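PDB 3NTV: MW1564 protein from Staphylococcus aureus, which probably transfers a methyl group from S-adenosylmethionine to a hydroxyl of its substrate, as caffeoyl-CoA O-methyltransferases do. Local coordinates for residues A[71-76]-A[142-147]; A[132-137]-A[160-165]. One frame throughout, in Å; residues are numbered along the deposited sequence.

Contact 1 of 2, residues A[71-76]-A[142-147]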
ATOM      1  N   ASN A  71       4.302 -12.635  -6.538  1.00 15.47           N
ATOM      2  CA  ASN A  71       4.021 -14.016  -6.965  0.60 15.67           C
ATOM      3  C   ASN A  71       3.959 -14.914  -5.734  1.00 18.81           C
ATOM      4  O   ASN A  71       4.550 -16.002  -5.697  1.00 18.93           O
ATOM      5  CB  ASN A  71       5.049 -14.515  -8.001  0.60 16.71           C
ATOM      6  CG  ASN A  71       4.931 -13.810  -9.326  0.60 38.90           C
ATOM      7  OD1 ASN A  71       3.953 -13.976 -10.061  0.60 36.37           O
ATOM      8  ND2 ASN A  71       5.921 -13.002  -9.656  0.60 32.89           N
ATOM      9  N   VAL A  72       3.257 -14.427  -4.697  1.00 13.55           N
ATOM     10  CA  VAL A  72       3.111 -15.167  -3.453  1.00 13.13           C
ATOM     11  C   VAL A  72       2.340 -16.445  -3.703  1.00 17.52           C
ATOM     12  O   VAL A  72       1.284 -16.429  -4.331  1.00 17.07           O
ATOM     13  CB  VAL A  72       2.409 -14.260  -2.405  1.00 14.68           C
ATOM     14  CG1 VAL A  72       1.912 -15.055  -1.197  1.00 14.37           C
ATOM     15  CG2 VAL A  72       3.346 -13.146  -1.960  1.00 15.07           C
ATOM     16  N   LYS A  73       2.884 -17.567  -3.196  1.00 15.69           N
ATOM     17  CA  LYS A  73       2.248 -18.861  -3.343  1.00 15.69           C
ATOM     18  C   LYS A  73       1.836 -19.435  -1.992  1.00 17.91           C
ATOM     19  O   LYS A  73       0.772 -20.027  -1.907  1.00 19.09           O
ATOM     20  CB  LYS A  73       3.177 -19.862  -4.074  1.00 19.24           C
ATOM     21  CG  LYS A  73       3.558 -19.444  -5.518  1.00 21.33           C
ATOM     22  CD  LYS A  73       2.357 -19.182  -6.401  1.00 26.12           C
ATOM     23  CE  LYS A  73       2.797 -18.726  -7.777  1.00 35.48           C
ATOM     24  NZ  LYS A  73       1.637 -18.300  -8.603  1.00 38.48           N
ATOM     25  N   ASN A  74       2.690 -19.309  -0.958  1.00 13.74           N
ATOM     26  CA  ASN A  74       2.409 -19.910   0.350  1.00 13.64           C
ATOM     27  C   ASN A  74       2.230 -18.830   1.372  1.00 15.35           C
ATOM     28  O   ASN A  74       3.151 -18.044   1.616  1.00 15.42           O
ATOM     29  CB  ASN A  74       3.571 -20.829   0.769  1.00 14.58           C
ATOM     30  CG  ASN A  74       3.679 -22.118  -0.011  1.00 17.88           C
ATOM     31  OD1 ASN A  74       2.699 -22.659  -0.540  1.00 18.97           O
ATOM     32  ND2 ASN A  74       4.855 -22.721   0.041  1.00 24.94           N
ATOM     33  N   ILE A  75       1.040 -18.800   1.996  1.00 12.23           N
ATOM     34  CA  ILE A  75       0.711 -17.785   3.001  1.00 11.22           C
ATOM     35  C   ILE A  75       0.468 -18.436   4.352  1.00 14.30           C
ATOM     36  O   ILE A  75      -0.219 -19.454   4.424  1.00 15.11           O
ATOM     37  CB  ILE A  75      -0.540 -16.973   2.557  1.00 13.58           C
ATOM     38  CG1 ILE A  75      -0.288 -16.289   1.195  1.00 12.71           C
ATOM     39  CG2 ILE A  75      -0.969 -15.934   3.596  1.00 13.74           C
ATOM     40  CD1 ILE A  75      -1.564 -15.872   0.478  1.00 15.45           C
ATOM     41  N   LEU A  76       0.936 -17.782   5.425  1.00 12.20           N
ATOM     42  CA  LEU A  76       0.646 -18.216   6.798  1.00 12.35           C
ATOM     43  C   LEU A  76      -0.104 -17.079   7.457  1.00 15.67           C
ATOM     44  O   LEU A  76       0.398 -15.953   7.481  1.00 16.26           O
ATOM     45  CB  LEU A  76       1.948 -18.518   7.576  1.00 12.71           C
ATOM     46  CG  LEU A  76       1.770 -18.871   9.074  1.00 15.42           C
ATOM     47  CD1 LEU A  76       0.981 -20.151   9.246  1.00 16.31           C
ATOM     48  CD2 LEU A  76       3.146 -19.037   9.737  1.00 17.91           C
ATOM     49  N   VAL A 142       7.843 -23.463   3.334  1.00 18.92           N
ATOM     50  CA  VAL A 142       8.545 -22.179   3.388  1.00 18.95           C
ATOM     51  C   VAL A 142       7.458 -21.192   2.896  1.00 19.26           C
ATOM     52  O   VAL A 142       6.854 -21.398   1.835  1.00 18.05           O
ATOM     53  CB  VAL A 142       9.822 -22.128   2.498  1.00 23.79           C
ATOM     54  CG1 VAL A 142      10.399 -20.711   2.441  1.00 23.61           C
ATOM     55  CG2 VAL A 142      10.879 -23.102   3.020  1.00 24.44           C
ATOM     56  N   TYR A 143       7.169 -20.184   3.707  1.00 15.35           N
ATOM     57  CA  TYR A 143       6.121 -19.209   3.359  1.00 14.25           C
ATOM     58  C   TYR A 143       6.678 -17.983   2.652  1.00 16.83           C
ATOM     59  O   TYR A 143       7.837 -17.609   2.846  1.00 16.36           O
ATOM     60  CB  TYR A 143       5.319 -18.799   4.613  1.00 14.54           C
ATOM     61  CG  TYR A 143       4.596 -19.974   5.233  1.00 16.01           C
ATOM     62  CD1 TYR A 143       3.357 -20.395   4.746  1.00 16.36           C
ATOM     63  CD2 TYR A 143       5.176 -20.702   6.268  1.00 17.47           C
ATOM     64  CE1 TYR A 143       2.742 -21.551   5.237  1.00 16.28           C
ATOM     65  CE2 TYR A 143       4.554 -21.839   6.789  1.00 17.97           C
ATOM     66  CZ  TYR A 143       3.348 -22.270   6.257  1.00 19.51           C
ATOM     67  OH  TYR A 143       2.735 -23.382   6.786  1.00 18.37           O
ATOM     68  N   ASP A 144       5.845 -17.392   1.779  1.00 14.47           N
ATOM     69  CA  ASP A 144       6.169 -16.173   1.038  1.00 13.88           C
ATOM     70  C   ASP A 144       5.603 -14.938   1.734  1.00 15.43           C
ATOM     71  O   ASP A 144       6.073 -13.833   1.476  1.00 14.55           O
ATOM     72  CB  ASP A 144       5.585 -16.252  -0.365  1.00 15.17           C
ATOM     73  CG  ASP A 144       6.074 -17.463  -1.134  1.00 20.74           C
ATOM     74  OD1 ASP A 144       7.281 -17.789  -1.020  1.00 20.68           O
ATOM     75  OD2 ASP A 144       5.243 -18.120  -1.792  1.00 18.82           O
HETATM   76  N   MSE A 145       4.615 -15.134   2.623  1.00 11.88           N
HETATM   77  CA  MSE A 145       3.939 -14.052   3.360  1.00 11.60           C
HETATM   78  C   MSE A 145       3.383 -14.613   4.676  1.00 13.38           C
HETATM   79  O   MSE A 145       2.873 -15.739   4.717  1.00 12.05           O
HETATM   80  CB  MSE A 145       2.768 -13.481   2.494  1.00 13.77           C
HETATM   81  CG  MSE A 145       1.889 -12.458   3.218  1.00 19.50           C
HETATM   82 SE   MSE A 145       0.376 -11.979   2.078  0.70 25.77          SE
HETATM   83  CE  MSE A 145       1.255 -10.640   0.994  1.00 22.56           C
ATOM     84  N   ILE A 146       3.507 -13.804   5.741  1.00 11.69           N
ATOM     85  CA  ILE A 146       2.927 -14.071   7.049  1.00 12.09           C
ATOM     86  C   ILE A 146       1.963 -12.901   7.308  1.00 14.89           C
ATOM     87  O   ILE A 146       2.339 -11.732   7.130  1.00 14.52           O
ATOM     88  CB  ILE A 146       4.000 -14.242   8.156  1.00 15.88           C
ATOM     89  CG1 ILE A 146       4.871 -15.502   7.868  1.00 16.49           C
ATOM     90  CG2 ILE A 146       3.306 -14.363   9.540  1.00 17.81           C
ATOM     91  CD1 ILE A 146       6.066 -15.736   8.802  1.00 17.23           C
ATOM     92  N   PHE A 147       0.743 -13.212   7.747  1.00 12.73           N
ATOM     93  CA  PHE A 147      -0.269 -12.179   8.037  1.00 12.45           C
ATOM     94  C   PHE A 147      -0.654 -12.227   9.500  1.00 15.29           C
ATOM     95  O   PHE A 147      -1.150 -13.244   9.980  1.00 16.39           O
ATOM     96  CB  PHE A 147      -1.469 -12.377   7.103  1.00 14.38           C
ATOM     97  CG  PHE A 147      -2.579 -11.342   7.151  1.00 14.85           C
ATOM     98  CD1 PHE A 147      -2.297 -10.004   7.415  1.00 15.45           C
ATOM     99  CD2 PHE A 147      -3.882 -11.688   6.817  1.00 16.77           C
ATOM    100  CE1 PHE A 147      -3.312  -9.036   7.410  1.00 16.79           C
ATOM    101  CE2 PHE A 147      -4.896 -10.716   6.791  1.00 18.50           C
ATOM    102  CZ  PHE A 147      -4.598  -9.395   7.084  1.00 16.09           C
TER
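Asp144 reaches back to the start of the neighbouring strand and takes two backbone N-H groups on one oxygen. Asp144 OD2 lies 2.8 Å from Lys73 N and 2.9 Å from Asn74 N, the donors coming from opposite faces of the carboxylate plane, so the turn into strand 74-76 is held by a short acidic side chain. In the other direction, Asn74 ND2 gives a nearly straight bond (163°) to Val142 O, 3.0 Å away, with the acceptor in the amide plane.

Backbone bonds then zip up the parallel pair. Asn74 O receives Asp144 N and, weakly, Met145 N where the chain turns a corner; further on, Leu76 N bonds to Met145 O and Leu76 O accepts from Phe147 N.

Among apolar groups, Leu76 CB sits over one face of the Tyr143 ring, 3.8 Å from its centroid, a CH-pi contact. Beta-branched Val72 meets the CB of Met145, here selenomethionine, through CG1, at 4.1 Å.

These are the central strands of the Rossmann-like sheet. Strand 97-102 flanks 74-78, strand 170-175 flanks 143-149, and Ile67 of helix 57-70 covers Val72, Ile75 and Met145.

Contact 2 of 2, residues A[132-137]-A[160-165]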
ATOM      1  N   LEU A 132       0.774 -19.946  20.018  1.00 18.60           N
ATOM      2  CA  LEU A 132       2.065 -20.087  20.669  1.00 18.16           C
ATOM      3  C   LEU A 132       2.666 -21.481  20.426  1.00 22.06           C
ATOM      4  O   LEU A 132       3.891 -21.636  20.503  1.00 22.52           O
ATOM      5  CB  LEU A 132       1.910 -19.863  22.186  1.00 18.17           C
ATOM      6  CG  LEU A 132       1.745 -18.403  22.627  1.00 23.12           C
ATOM      7  CD1 LEU A 132       1.416 -18.319  24.128  1.00 24.05           C
ATOM      8  CD2 LEU A 132       3.007 -17.604  22.345  1.00 23.66           C
ATOM      9  N   GLU A 133       1.818 -22.488  20.139  1.00 19.71           N
ATOM     10  CA  GLU A 133       2.275 -23.888  20.051  1.00 19.90           C
ATOM     11  C   GLU A 133       2.132 -24.590  18.716  1.00 22.32           C
ATOM     12  O   GLU A 133       2.199 -25.832  18.676  1.00 22.79           O
ATOM     13  CB  GLU A 133       1.540 -24.727  21.094  1.00 21.34           C
ATOM     14  CG  GLU A 133       1.521 -24.131  22.483  1.00 27.81           C
ATOM     15  CD  GLU A 133       0.811 -24.996  23.507  1.00 39.93           C
ATOM     16  OE1 GLU A 133      -0.310 -25.484  23.232  1.00 30.82           O
ATOM     17  OE2 GLU A 133       1.379 -25.166  24.605  1.00 32.69           O
ATOM     18  N   GLN A 134       1.924 -23.836  17.618  1.00 18.08           N
ATOM     19  CA  GLN A 134       1.697 -24.492  16.328  1.00 16.94           C
ATOM     20  C   GLN A 134       2.877 -24.602  15.377  1.00 19.78           C
ATOM     21  O   GLN A 134       2.687 -25.087  14.262  1.00 19.79           O
ATOM     22  CB  GLN A 134       0.479 -23.879  15.597  1.00 17.52           C
ATOM     23  CG  GLN A 134      -0.812 -23.815  16.409  1.00 21.97           C
ATOM     24  CD  GLN A 134      -1.193 -25.120  17.058  1.00 24.68           C
ATOM     25  OE1 GLN A 134      -1.091 -26.201  16.452  1.00 22.12           O
ATOM     26  NE2 GLN A 134      -1.631 -25.041  18.320  1.00 21.98           N
ATOM     27  N   PHE A 135       4.075 -24.156  15.786  1.00 18.72           N
ATOM     28  CA  PHE A 135       5.265 -24.210  14.905  1.00 18.75           C
ATOM     29  C   PHE A 135       5.463 -25.560  14.194  1.00 22.53           C
ATOM     30  O   PHE A 135       5.691 -25.590  12.974  1.00 20.46           O
ATOM     31  CB  PHE A 135       6.541 -23.806  15.658  1.00 20.42           C
ATOM     32  CG  PHE A 135       7.776 -23.731  14.785  1.00 21.69           C
ATOM     33  CD1 PHE A 135       8.075 -22.573  14.072  1.00 23.99           C
ATOM     34  CD2 PHE A 135       8.634 -24.818  14.671  1.00 23.31           C
ATOM     35  CE1 PHE A 135       9.215 -22.505  13.270  1.00 24.77           C
ATOM     36  CE2 PHE A 135       9.755 -24.761  13.837  1.00 26.60           C
ATOM     37  CZ  PHE A 135      10.042 -23.603  13.151  1.00 25.05           C
ATOM     38  N   GLU A 136       5.396 -26.677  14.964  1.00 20.52           N
ATOM     39  CA  GLU A 136       5.592 -28.015  14.407  1.00 20.53           C
ATOM     40  C   GLU A 136       4.447 -28.517  13.515  1.00 24.35           C
ATOM     41  O   GLU A 136       4.587 -29.549  12.859  1.00 24.61           O
ATOM     42  CB  GLU A 136       5.871 -29.029  15.550  1.00 22.25           C
ATOM     43  CG  GLU A 136       7.231 -28.842  16.210  1.00 32.90           C
ATOM     44  CD  GLU A 136       8.465 -28.882  15.320  1.00 55.74           C
ATOM     45  OE1 GLU A 136       8.516 -29.706  14.374  1.00 36.89           O
ATOM     46  OE2 GLU A 136       9.401 -28.095  15.594  1.00 53.56           O
ATOM     47  N   ASN A 137       3.316 -27.803  13.498  1.00 18.41           N
ATOM     48  CA  ASN A 137       2.175 -28.174  12.665  1.00 18.01           C
ATOM     49  C   ASN A 137       2.146 -27.382  11.364  1.00 20.67           C
ATOM     50  O   ASN A 137       1.358 -27.705  10.480  1.00 20.91           O
ATOM     51  CB  ASN A 137       0.871 -28.042  13.435  1.00 18.73           C
ATOM     52  CG  ASN A 137       0.814 -29.016  14.590  1.00 31.08           C
ATOM     53  OD1 ASN A 137       1.217 -30.179  14.468  1.00 28.28           O
ATOM     54  ND2 ASN A 137       0.379 -28.544  15.750  1.00 26.16           N
ATOM     55  N   GLU A 160       8.339 -13.663  16.218  1.00 18.37           N
ATOM     56  CA  GLU A 160       9.600 -14.386  16.466  1.00 18.48           C
ATOM     57  C   GLU A 160       9.498 -15.890  16.161  1.00 20.08           C
ATOM     58  O   GLU A 160      10.424 -16.463  15.590  1.00 22.07           O
ATOM     59  CB  GLU A 160      10.067 -14.184  17.923  1.00 20.07           C
ATOM     60  CG  GLU A 160      10.404 -12.746  18.282  1.00 28.98           C
ATOM     61  CD  GLU A 160      10.692 -12.506  19.753  1.00 54.92           C
ATOM     62  OE1 GLU A 160       9.951 -13.044  20.608  1.00 42.79           O
ATOM     63  OE2 GLU A 160      11.631 -11.733  20.049  1.00 57.99           O
ATOM     64  N   ILE A 161       8.364 -16.523  16.512  1.00 16.61           N
ATOM     65  CA  ILE A 161       8.167 -17.963  16.292  1.00 16.28           C
ATOM     66  C   ILE A 161       8.107 -18.346  14.814  1.00 19.59           C
ATOM     67  O   ILE A 161       8.709 -19.343  14.420  1.00 17.80           O
ATOM     68  CB  ILE A 161       6.899 -18.495  17.038  1.00 18.41           C
ATOM     69  CG1 ILE A 161       7.054 -18.429  18.576  1.00 19.07           C
ATOM     70  CG2 ILE A 161       6.509 -19.926  16.607  1.00 20.28           C
ATOM     71  CD1 ILE A 161       5.701 -18.577  19.337  1.00 22.36           C
ATOM     72  N   TYR A 162       7.338 -17.577  14.004  1.00 17.18           N
ATOM     73  CA  TYR A 162       7.026 -17.973  12.637  1.00 15.58           C
ATOM     74  C   TYR A 162       7.892 -17.416  11.522  1.00 16.87           C
ATOM     75  O   TYR A 162       8.014 -18.074  10.486  1.00 16.51           O
ATOM     76  CB  TYR A 162       5.513 -17.769  12.345  1.00 15.30           C
ATOM     77  CG  TYR A 162       4.633 -18.630  13.235  1.00 15.46           C
ATOM     78  CD1 TYR A 162       4.524 -20.006  13.022  1.00 16.20           C
ATOM     79  CD2 TYR A 162       3.996 -18.090  14.352  1.00 16.31           C
ATOM     80  CE1 TYR A 162       3.756 -20.810  13.864  1.00 16.69           C
ATOM     81  CE2 TYR A 162       3.230 -18.889  15.208  1.00 16.68           C
ATOM     82  CZ  TYR A 162       3.114 -20.250  14.956  1.00 19.00           C
ATOM     83  OH  TYR A 162       2.335 -21.052  15.754  1.00 20.15           O
ATOM     84  N   THR A 163       8.545 -16.264  11.749  1.00 15.16           N
ATOM     85  CA  THR A 163       9.434 -15.676  10.735  1.00 15.17           C
ATOM     86  C   THR A 163      10.585 -16.557  10.294  1.00 19.59           C
ATOM     87  O   THR A 163      10.916 -16.482   9.126  1.00 19.38           O
ATOM     88  CB  THR A 163       9.806 -14.233  11.012  1.00 18.18           C
ATOM     89  OG1 THR A 163      10.437 -14.119  12.282  1.00 18.19           O
ATOM     90  CG2 THR A 163       8.624 -13.300  10.903  1.00 15.24           C
ATOM     91  N   PRO A 164      11.148 -17.480  11.109  1.00 19.34           N
ATOM     92  CA  PRO A 164      12.164 -18.401  10.567  1.00 19.09           C
ATOM     93  C   PRO A 164      11.651 -19.236   9.373  1.00 21.98           C
ATOM     94  O   PRO A 164      12.459 -19.772   8.606  1.00 22.82           O
ATOM     95  CB  PRO A 164      12.452 -19.331  11.761  1.00 20.34           C
ATOM     96  CG  PRO A 164      12.163 -18.503  12.956  1.00 24.09           C
ATOM     97  CD  PRO A 164      10.921 -17.747  12.550  1.00 20.39           C
ATOM     98  N   LEU A 165      10.307 -19.368   9.212  1.00 17.00           N
ATOM     99  CA  LEU A 165       9.695 -20.119   8.108  1.00 16.06           C
ATOM    100  C   LEU A 165       9.428 -19.233   6.884  1.00 18.69           C
ATOM    101  O   LEU A 165       8.872 -19.719   5.899  1.00 19.02           O
ATOM    102  CB  LEU A 165       8.360 -20.727   8.546  1.00 15.70           C
ATOM    103  CG  LEU A 165       8.374 -21.625   9.770  1.00 17.75           C
ATOM    104  CD1 LEU A 165       6.981 -22.085  10.071  1.00 16.64           C
ATOM    105  CD2 LEU A 165       9.278 -22.831   9.532  1.00 20.95           C
TER
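In this Rossmann-like methyltransferase fold, the contact joins the loop after strand 124-128, where the short helix 135-138 begins, to the C-terminal part of helix 155-162 and the 3-10 turn of 163-165. Phe135 does most of the work. With CG anti to the backbone N (chi1 -175°), its ring is carried across to the other segment, where Phe135 CD1 comes within 3.3 Å of Ile161 O and Phe135 CE1 lies 3.7 Å from Leu165 CG. The branched end of Leu165 meets that side of the ring obliquely, Leu165 CD2 being 3.8 Å from Phe135 CZ. Ile161 uses both its branches: Ile161 CG2 packs 4.0 Å from Phe135 CD1, while Ile161 CD1 reaches Leu132, meeting its O and CD2; the two side chains cross at about a right angle. Ile161 CG2 also lies over the centre of the Tyr162 ring, 3.6 Å above its plane.

Tyr162 is long enough to bring a polar group to the loop backbone. Tyr162 OH is hydrogen-bonded to Ala131 O and receives a weak, bent bond from Gln134 N at 3.4 Å, so a single hydroxyl serves two backbone groups. The contact packs on the sheet: Tyr162 touches Ile146 of strand 143-149 and, with Gln134, Ile101 of strand 97-102, while Leu165 touches Tyr143.

Overall arrangement
Contact 1 lies within the sheet, and most of its residues are buried; contact 2 lies farther from the chain centre, among loops and helix ends with partly exposed side chains. Their chemistry follows: parallel backbone bonding, broken at the corner at Asp144, with polar side chains at the strand entrance in contact 1, chiefly side-chain packing and one weak bond in contact 2. Strand 143-149 belongs to contact 1 and packs against contact 2; the segments alternate along the chain as 71-76, 132-137, 142-147, 160-165. Their centres are 14 Å apart, yet they touch: Tyr143 N is 2.8 Å from Leu165 O, a probable hydrogen bond, and Leu76 CD2 packs 3.7 Å from Tyr162 CD1.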